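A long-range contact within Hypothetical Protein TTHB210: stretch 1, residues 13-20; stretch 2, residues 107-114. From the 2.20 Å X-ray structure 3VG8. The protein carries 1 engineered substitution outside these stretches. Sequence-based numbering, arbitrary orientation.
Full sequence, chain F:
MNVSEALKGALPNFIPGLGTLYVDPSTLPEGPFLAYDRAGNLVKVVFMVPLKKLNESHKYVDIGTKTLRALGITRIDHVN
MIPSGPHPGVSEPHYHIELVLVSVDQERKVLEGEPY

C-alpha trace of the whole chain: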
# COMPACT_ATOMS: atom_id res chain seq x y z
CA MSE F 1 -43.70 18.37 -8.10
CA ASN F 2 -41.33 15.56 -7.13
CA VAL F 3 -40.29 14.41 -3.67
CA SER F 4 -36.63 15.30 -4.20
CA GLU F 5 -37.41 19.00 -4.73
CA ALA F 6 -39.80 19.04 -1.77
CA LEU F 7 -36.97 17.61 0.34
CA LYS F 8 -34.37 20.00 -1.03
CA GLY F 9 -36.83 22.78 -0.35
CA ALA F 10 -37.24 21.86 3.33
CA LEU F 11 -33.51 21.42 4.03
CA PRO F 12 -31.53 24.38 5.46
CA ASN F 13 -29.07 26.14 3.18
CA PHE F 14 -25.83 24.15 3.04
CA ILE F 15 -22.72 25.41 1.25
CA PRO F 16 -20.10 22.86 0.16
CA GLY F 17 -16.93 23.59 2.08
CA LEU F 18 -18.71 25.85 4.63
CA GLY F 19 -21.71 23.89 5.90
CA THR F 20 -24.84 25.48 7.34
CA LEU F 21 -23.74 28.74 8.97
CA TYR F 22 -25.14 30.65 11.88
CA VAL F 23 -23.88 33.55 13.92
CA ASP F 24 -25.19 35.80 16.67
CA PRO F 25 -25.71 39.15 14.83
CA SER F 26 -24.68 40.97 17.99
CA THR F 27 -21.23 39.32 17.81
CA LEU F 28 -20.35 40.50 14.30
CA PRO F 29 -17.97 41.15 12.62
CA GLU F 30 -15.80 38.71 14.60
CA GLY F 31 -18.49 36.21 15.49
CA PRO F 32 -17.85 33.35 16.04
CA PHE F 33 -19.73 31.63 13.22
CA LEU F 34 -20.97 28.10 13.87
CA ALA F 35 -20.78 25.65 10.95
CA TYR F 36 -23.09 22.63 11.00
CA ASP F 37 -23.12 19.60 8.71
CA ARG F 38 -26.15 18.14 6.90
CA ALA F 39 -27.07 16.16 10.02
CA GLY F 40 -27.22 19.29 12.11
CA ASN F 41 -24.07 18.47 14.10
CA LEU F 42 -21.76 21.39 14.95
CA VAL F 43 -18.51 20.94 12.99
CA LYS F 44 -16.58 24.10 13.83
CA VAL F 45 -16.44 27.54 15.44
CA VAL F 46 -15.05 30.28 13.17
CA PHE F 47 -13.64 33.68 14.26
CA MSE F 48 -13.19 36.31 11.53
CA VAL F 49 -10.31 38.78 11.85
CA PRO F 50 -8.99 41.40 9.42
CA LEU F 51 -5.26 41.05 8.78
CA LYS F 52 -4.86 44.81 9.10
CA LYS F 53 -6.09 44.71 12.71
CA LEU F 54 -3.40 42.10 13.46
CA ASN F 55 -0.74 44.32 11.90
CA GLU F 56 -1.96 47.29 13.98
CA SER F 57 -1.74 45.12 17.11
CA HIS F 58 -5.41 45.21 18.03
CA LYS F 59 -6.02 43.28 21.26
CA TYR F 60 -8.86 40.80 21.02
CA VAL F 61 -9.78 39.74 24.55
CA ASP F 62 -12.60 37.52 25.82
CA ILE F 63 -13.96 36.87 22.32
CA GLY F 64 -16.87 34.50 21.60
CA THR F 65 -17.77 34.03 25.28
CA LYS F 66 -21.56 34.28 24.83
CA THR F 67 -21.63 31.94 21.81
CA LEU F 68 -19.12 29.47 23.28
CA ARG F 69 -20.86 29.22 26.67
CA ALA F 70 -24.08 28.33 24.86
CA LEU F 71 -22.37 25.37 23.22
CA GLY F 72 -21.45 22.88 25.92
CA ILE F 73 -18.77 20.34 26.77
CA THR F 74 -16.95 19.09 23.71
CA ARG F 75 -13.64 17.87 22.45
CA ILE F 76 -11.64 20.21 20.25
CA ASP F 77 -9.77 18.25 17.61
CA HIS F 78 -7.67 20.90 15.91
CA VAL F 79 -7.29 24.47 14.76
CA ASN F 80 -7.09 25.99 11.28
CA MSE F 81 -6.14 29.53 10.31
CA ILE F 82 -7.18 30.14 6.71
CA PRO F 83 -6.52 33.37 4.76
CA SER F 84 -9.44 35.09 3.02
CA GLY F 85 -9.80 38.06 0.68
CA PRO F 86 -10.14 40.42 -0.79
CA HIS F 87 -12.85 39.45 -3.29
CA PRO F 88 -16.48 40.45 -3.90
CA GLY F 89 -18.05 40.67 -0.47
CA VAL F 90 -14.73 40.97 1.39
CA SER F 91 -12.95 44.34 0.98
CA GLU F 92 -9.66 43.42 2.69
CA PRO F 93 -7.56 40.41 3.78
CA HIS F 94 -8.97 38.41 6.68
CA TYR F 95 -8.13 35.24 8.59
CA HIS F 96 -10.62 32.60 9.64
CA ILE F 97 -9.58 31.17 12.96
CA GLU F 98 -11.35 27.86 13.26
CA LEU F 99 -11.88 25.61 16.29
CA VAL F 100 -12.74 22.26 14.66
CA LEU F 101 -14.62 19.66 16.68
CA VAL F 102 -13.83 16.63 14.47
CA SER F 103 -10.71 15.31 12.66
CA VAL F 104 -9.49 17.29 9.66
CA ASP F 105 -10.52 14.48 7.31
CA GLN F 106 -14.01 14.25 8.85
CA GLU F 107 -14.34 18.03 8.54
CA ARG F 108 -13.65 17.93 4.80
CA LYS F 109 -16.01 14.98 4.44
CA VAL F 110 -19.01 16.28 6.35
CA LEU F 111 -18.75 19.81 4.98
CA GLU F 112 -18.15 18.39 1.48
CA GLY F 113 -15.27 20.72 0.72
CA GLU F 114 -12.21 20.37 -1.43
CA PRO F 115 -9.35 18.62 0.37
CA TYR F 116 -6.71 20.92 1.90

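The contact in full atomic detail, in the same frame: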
# COMPACT_ATOMS: atom_id res chain seq x y z
N ASN F 13 -30.08 25.83 4.17
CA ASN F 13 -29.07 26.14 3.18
C ASN F 13 -27.74 25.52 3.61
O ASN F 13 -27.31 25.71 4.75
CB ASN F 13 -28.92 27.66 3.06
CG ASN F 13 -28.74 28.12 1.62
OD1 ASN F 13 -29.62 27.92 0.78
ND2 ASN F 13 -27.61 28.76 1.34
N PHE F 14 -27.10 24.78 2.72
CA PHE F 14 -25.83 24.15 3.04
C PHE F 14 -24.85 24.48 1.92
O PHE F 14 -25.13 24.21 0.75
CB PHE F 14 -26.01 22.63 3.17
CG PHE F 14 -24.71 21.88 3.42
CD1 PHE F 14 -24.28 21.62 4.72
CD2 PHE F 14 -23.96 21.37 2.35
CE1 PHE F 14 -23.13 20.87 4.95
CE2 PHE F 14 -22.81 20.62 2.58
CZ PHE F 14 -22.40 20.37 3.88
N ILE F 15 -23.72 25.07 2.27
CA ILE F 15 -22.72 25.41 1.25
C ILE F 15 -21.52 24.48 1.35
O ILE F 15 -20.88 24.37 2.40
CB ILE F 15 -22.26 26.89 1.35
CG1 ILE F 15 -23.43 27.82 1.05
CG2 ILE F 15 -21.12 27.17 0.38
CD1 ILE F 15 -24.41 27.92 2.16
N PRO F 16 -21.22 23.79 0.24
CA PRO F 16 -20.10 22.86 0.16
C PRO F 16 -18.82 23.56 0.59
O PRO F 16 -18.45 24.59 0.03
CB PRO F 16 -20.10 22.47 -1.32
CG PRO F 16 -21.56 22.49 -1.64
CD PRO F 16 -21.97 23.81 -1.02
N GLY F 17 -18.15 23.00 1.60
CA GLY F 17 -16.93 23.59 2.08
C GLY F 17 -17.14 24.53 3.26
O GLY F 17 -16.18 24.89 3.92
N LEU F 18 -18.39 24.95 3.51
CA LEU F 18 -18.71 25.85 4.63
C LEU F 18 -19.71 25.25 5.62
O LEU F 18 -19.62 25.47 6.82
CB LEU F 18 -19.30 27.16 4.12
CG LEU F 18 -18.41 28.08 3.29
CD1 LEU F 18 -19.26 29.24 2.79
CD2 LEU F 18 -17.22 28.59 4.11
N GLY F 19 -20.67 24.50 5.08
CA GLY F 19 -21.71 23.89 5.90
C GLY F 19 -22.88 24.85 6.06
O GLY F 19 -23.05 25.79 5.27
N THR F 20 -23.71 24.61 7.07
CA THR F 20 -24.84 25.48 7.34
C THR F 20 -24.33 26.43 8.42
O THR F 20 -23.99 26.00 9.52
CB THR F 20 -26.04 24.69 7.87
OG1 THR F 20 -26.43 23.73 6.89
CG2 THR F 20 -27.22 25.63 8.16
N GLU F 107 -13.87 16.68 8.82
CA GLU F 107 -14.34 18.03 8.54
C GLU F 107 -14.54 18.20 7.04
O GLU F 107 -15.60 18.67 6.60
CB GLU F 107 -13.32 19.06 9.06
CG GLU F 107 -13.71 20.52 8.90
CD GLU F 107 -13.27 21.10 7.56
OE1 GLU F 107 -12.22 20.67 7.03
OE2 GLU F 107 -13.96 21.99 7.04
N ARG F 108 -13.54 17.81 6.25
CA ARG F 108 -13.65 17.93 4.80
C ARG F 108 -14.76 17.03 4.26
O ARG F 108 -15.44 17.39 3.32
CB ARG F 108 -12.30 17.60 4.15
CG ARG F 108 -11.24 18.71 4.31
CD ARG F 108 -11.57 19.94 3.44
NE ARG F 108 -12.43 20.89 4.13
CZ ARG F 108 -12.84 22.05 3.62
NH1 ARG F 108 -12.48 22.41 2.39
NH2 ARG F 108 -13.63 22.84 4.34
N LYS F 109 -14.96 15.88 4.88
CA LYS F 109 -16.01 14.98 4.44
C LYS F 109 -17.41 15.48 4.75
O LYS F 109 -18.26 15.56 3.86
CB LYS F 109 -15.84 13.59 5.05
CG LYS F 109 -17.01 12.64 4.76
CD LYS F 109 -16.85 11.29 5.47
CE LYS F 109 -17.97 10.32 5.09
NZ LYS F 109 -17.96 9.09 5.94
N VAL F 110 -17.67 15.84 6.01
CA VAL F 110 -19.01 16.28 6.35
C VAL F 110 -19.39 17.67 5.85
O VAL F 110 -20.58 17.99 5.75
CB VAL F 110 -19.30 16.14 7.88
CG1 VAL F 110 -19.01 14.67 8.31
CG2 VAL F 110 -18.46 17.14 8.69
N LEU F 111 -18.41 18.50 5.51
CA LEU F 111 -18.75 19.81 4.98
C LEU F 111 -18.63 19.78 3.46
O LEU F 111 -18.86 20.79 2.80
CB LEU F 111 -17.85 20.91 5.58
CG LEU F 111 -18.06 21.10 7.09
CD1 LEU F 111 -17.20 22.26 7.59
CD2 LEU F 111 -19.52 21.36 7.38
N GLU F 112 -18.27 18.61 2.92
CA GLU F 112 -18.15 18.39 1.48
C GLU F 112 -17.29 19.47 0.80
O GLU F 112 -17.71 20.09 -0.18
CB GLU F 112 -19.54 18.37 0.83
CG GLU F 112 -20.46 17.20 1.23
CD GLU F 112 -21.88 17.40 0.70
OE1 GLU F 112 -22.02 17.94 -0.42
OE2 GLU F 112 -22.85 17.01 1.39
N GLY F 113 -16.10 19.70 1.32
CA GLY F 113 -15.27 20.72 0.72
C GLY F 113 -14.06 20.10 0.06
O GLY F 113 -13.74 18.94 0.31
N GLU F 114 -13.41 20.86 -0.79
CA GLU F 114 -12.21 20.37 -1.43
C GLU F 114 -11.17 20.07 -0.37
O GLU F 114 -11.07 20.77 0.65
CB GLU F 114 -11.65 21.42 -2.39
CG GLU F 114 -12.52 21.63 -3.59
CD GLU F 114 -12.73 20.33 -4.35
OE1 GLU F 114 -13.68 20.28 -5.14
OE2 GLU F 114 -11.94 19.38 -4.16

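The contact joins a tight turn near the start of the chain to the end of a helix more than ninety residues later, and it buries 328 Å² counted over both sides. Asn13 lies out of reach, so the contact begins at Phe14. Its CA-to-CB bond points toward the second stretch and, with chi1 in t, the ring points its CZ end at the carbonyls of Val110 and Leu111. Phe14 CZ comes 3.5 Å from Val110 O, which sits at the ring edge near its plane, and 3.7 Å from Leu111 O. Phe14 CE1 also meets Leu111 CD2 at 4.4 Å, a loose apolar contact. An aromatic ring suits this place because its positively polarised rim can lie beside the carbonyl oxygen of Val110 while its carbons pack against leucine.

The CA-to-CB bond of Ile15 points away, but its backbone builds the turn: Ile15 O accepts from Leu18 N at 2.8 Å and from Gly19 N at 2.7 Å, and Ile15 N donates to Gly19 O at 3.2 Å. Pro16 packs its CB 3.6 Å from Glu112 O, and its CA makes a CA-H...O contact of 3.6 Å with Leu111 O.

Gly17 is the centre of the contact. Gly17 N donates to Leu111 O at 2.6 Å and 172°, a short and nearly straight bond. Its backbone angles call for glycine, since a CB would be jammed against the preceding carbonyl. The backbones also come close at Gly17 CA and Gly113 CA, 3.6 Å apart. Gly113 must also be bare: an ideal CB there would lie 2.8 Å from Gly17 CA and 2.5 Å from Arg108 NH1.

The CA-to-CB bond of Arg108 points away, yet its side chain folds back so that Arg108 NH2 gives Gly17 O a weak bond of 3.3 Å. The guanidinium is well anchored: Arg108 NE donates to Glu107 OE1 at 2.9 Å and Arg108 NH2 to Glu107 OE2 at 2.8 Å, both part of one salt bridge, while Arg108 NH1 donates to Glu114 O at 2.8 Å.

Leu18, its CA-to-CB bond pointing away, adds little. Gly19 CA rests 3.7 Å from Leu111 CD2, and an ideal CB would clash with that methyl at 2.7 Å; the backbone angles call for glycine as well.

Glu112, at positive phi, closes a Schellman motif in which Gly113 N donates to Arg108 O at 3.1 Å. The central bond is backbone to backbone; Gly113 and Gly19 leave room across the contact, and Gly17 permits the turn's conformation.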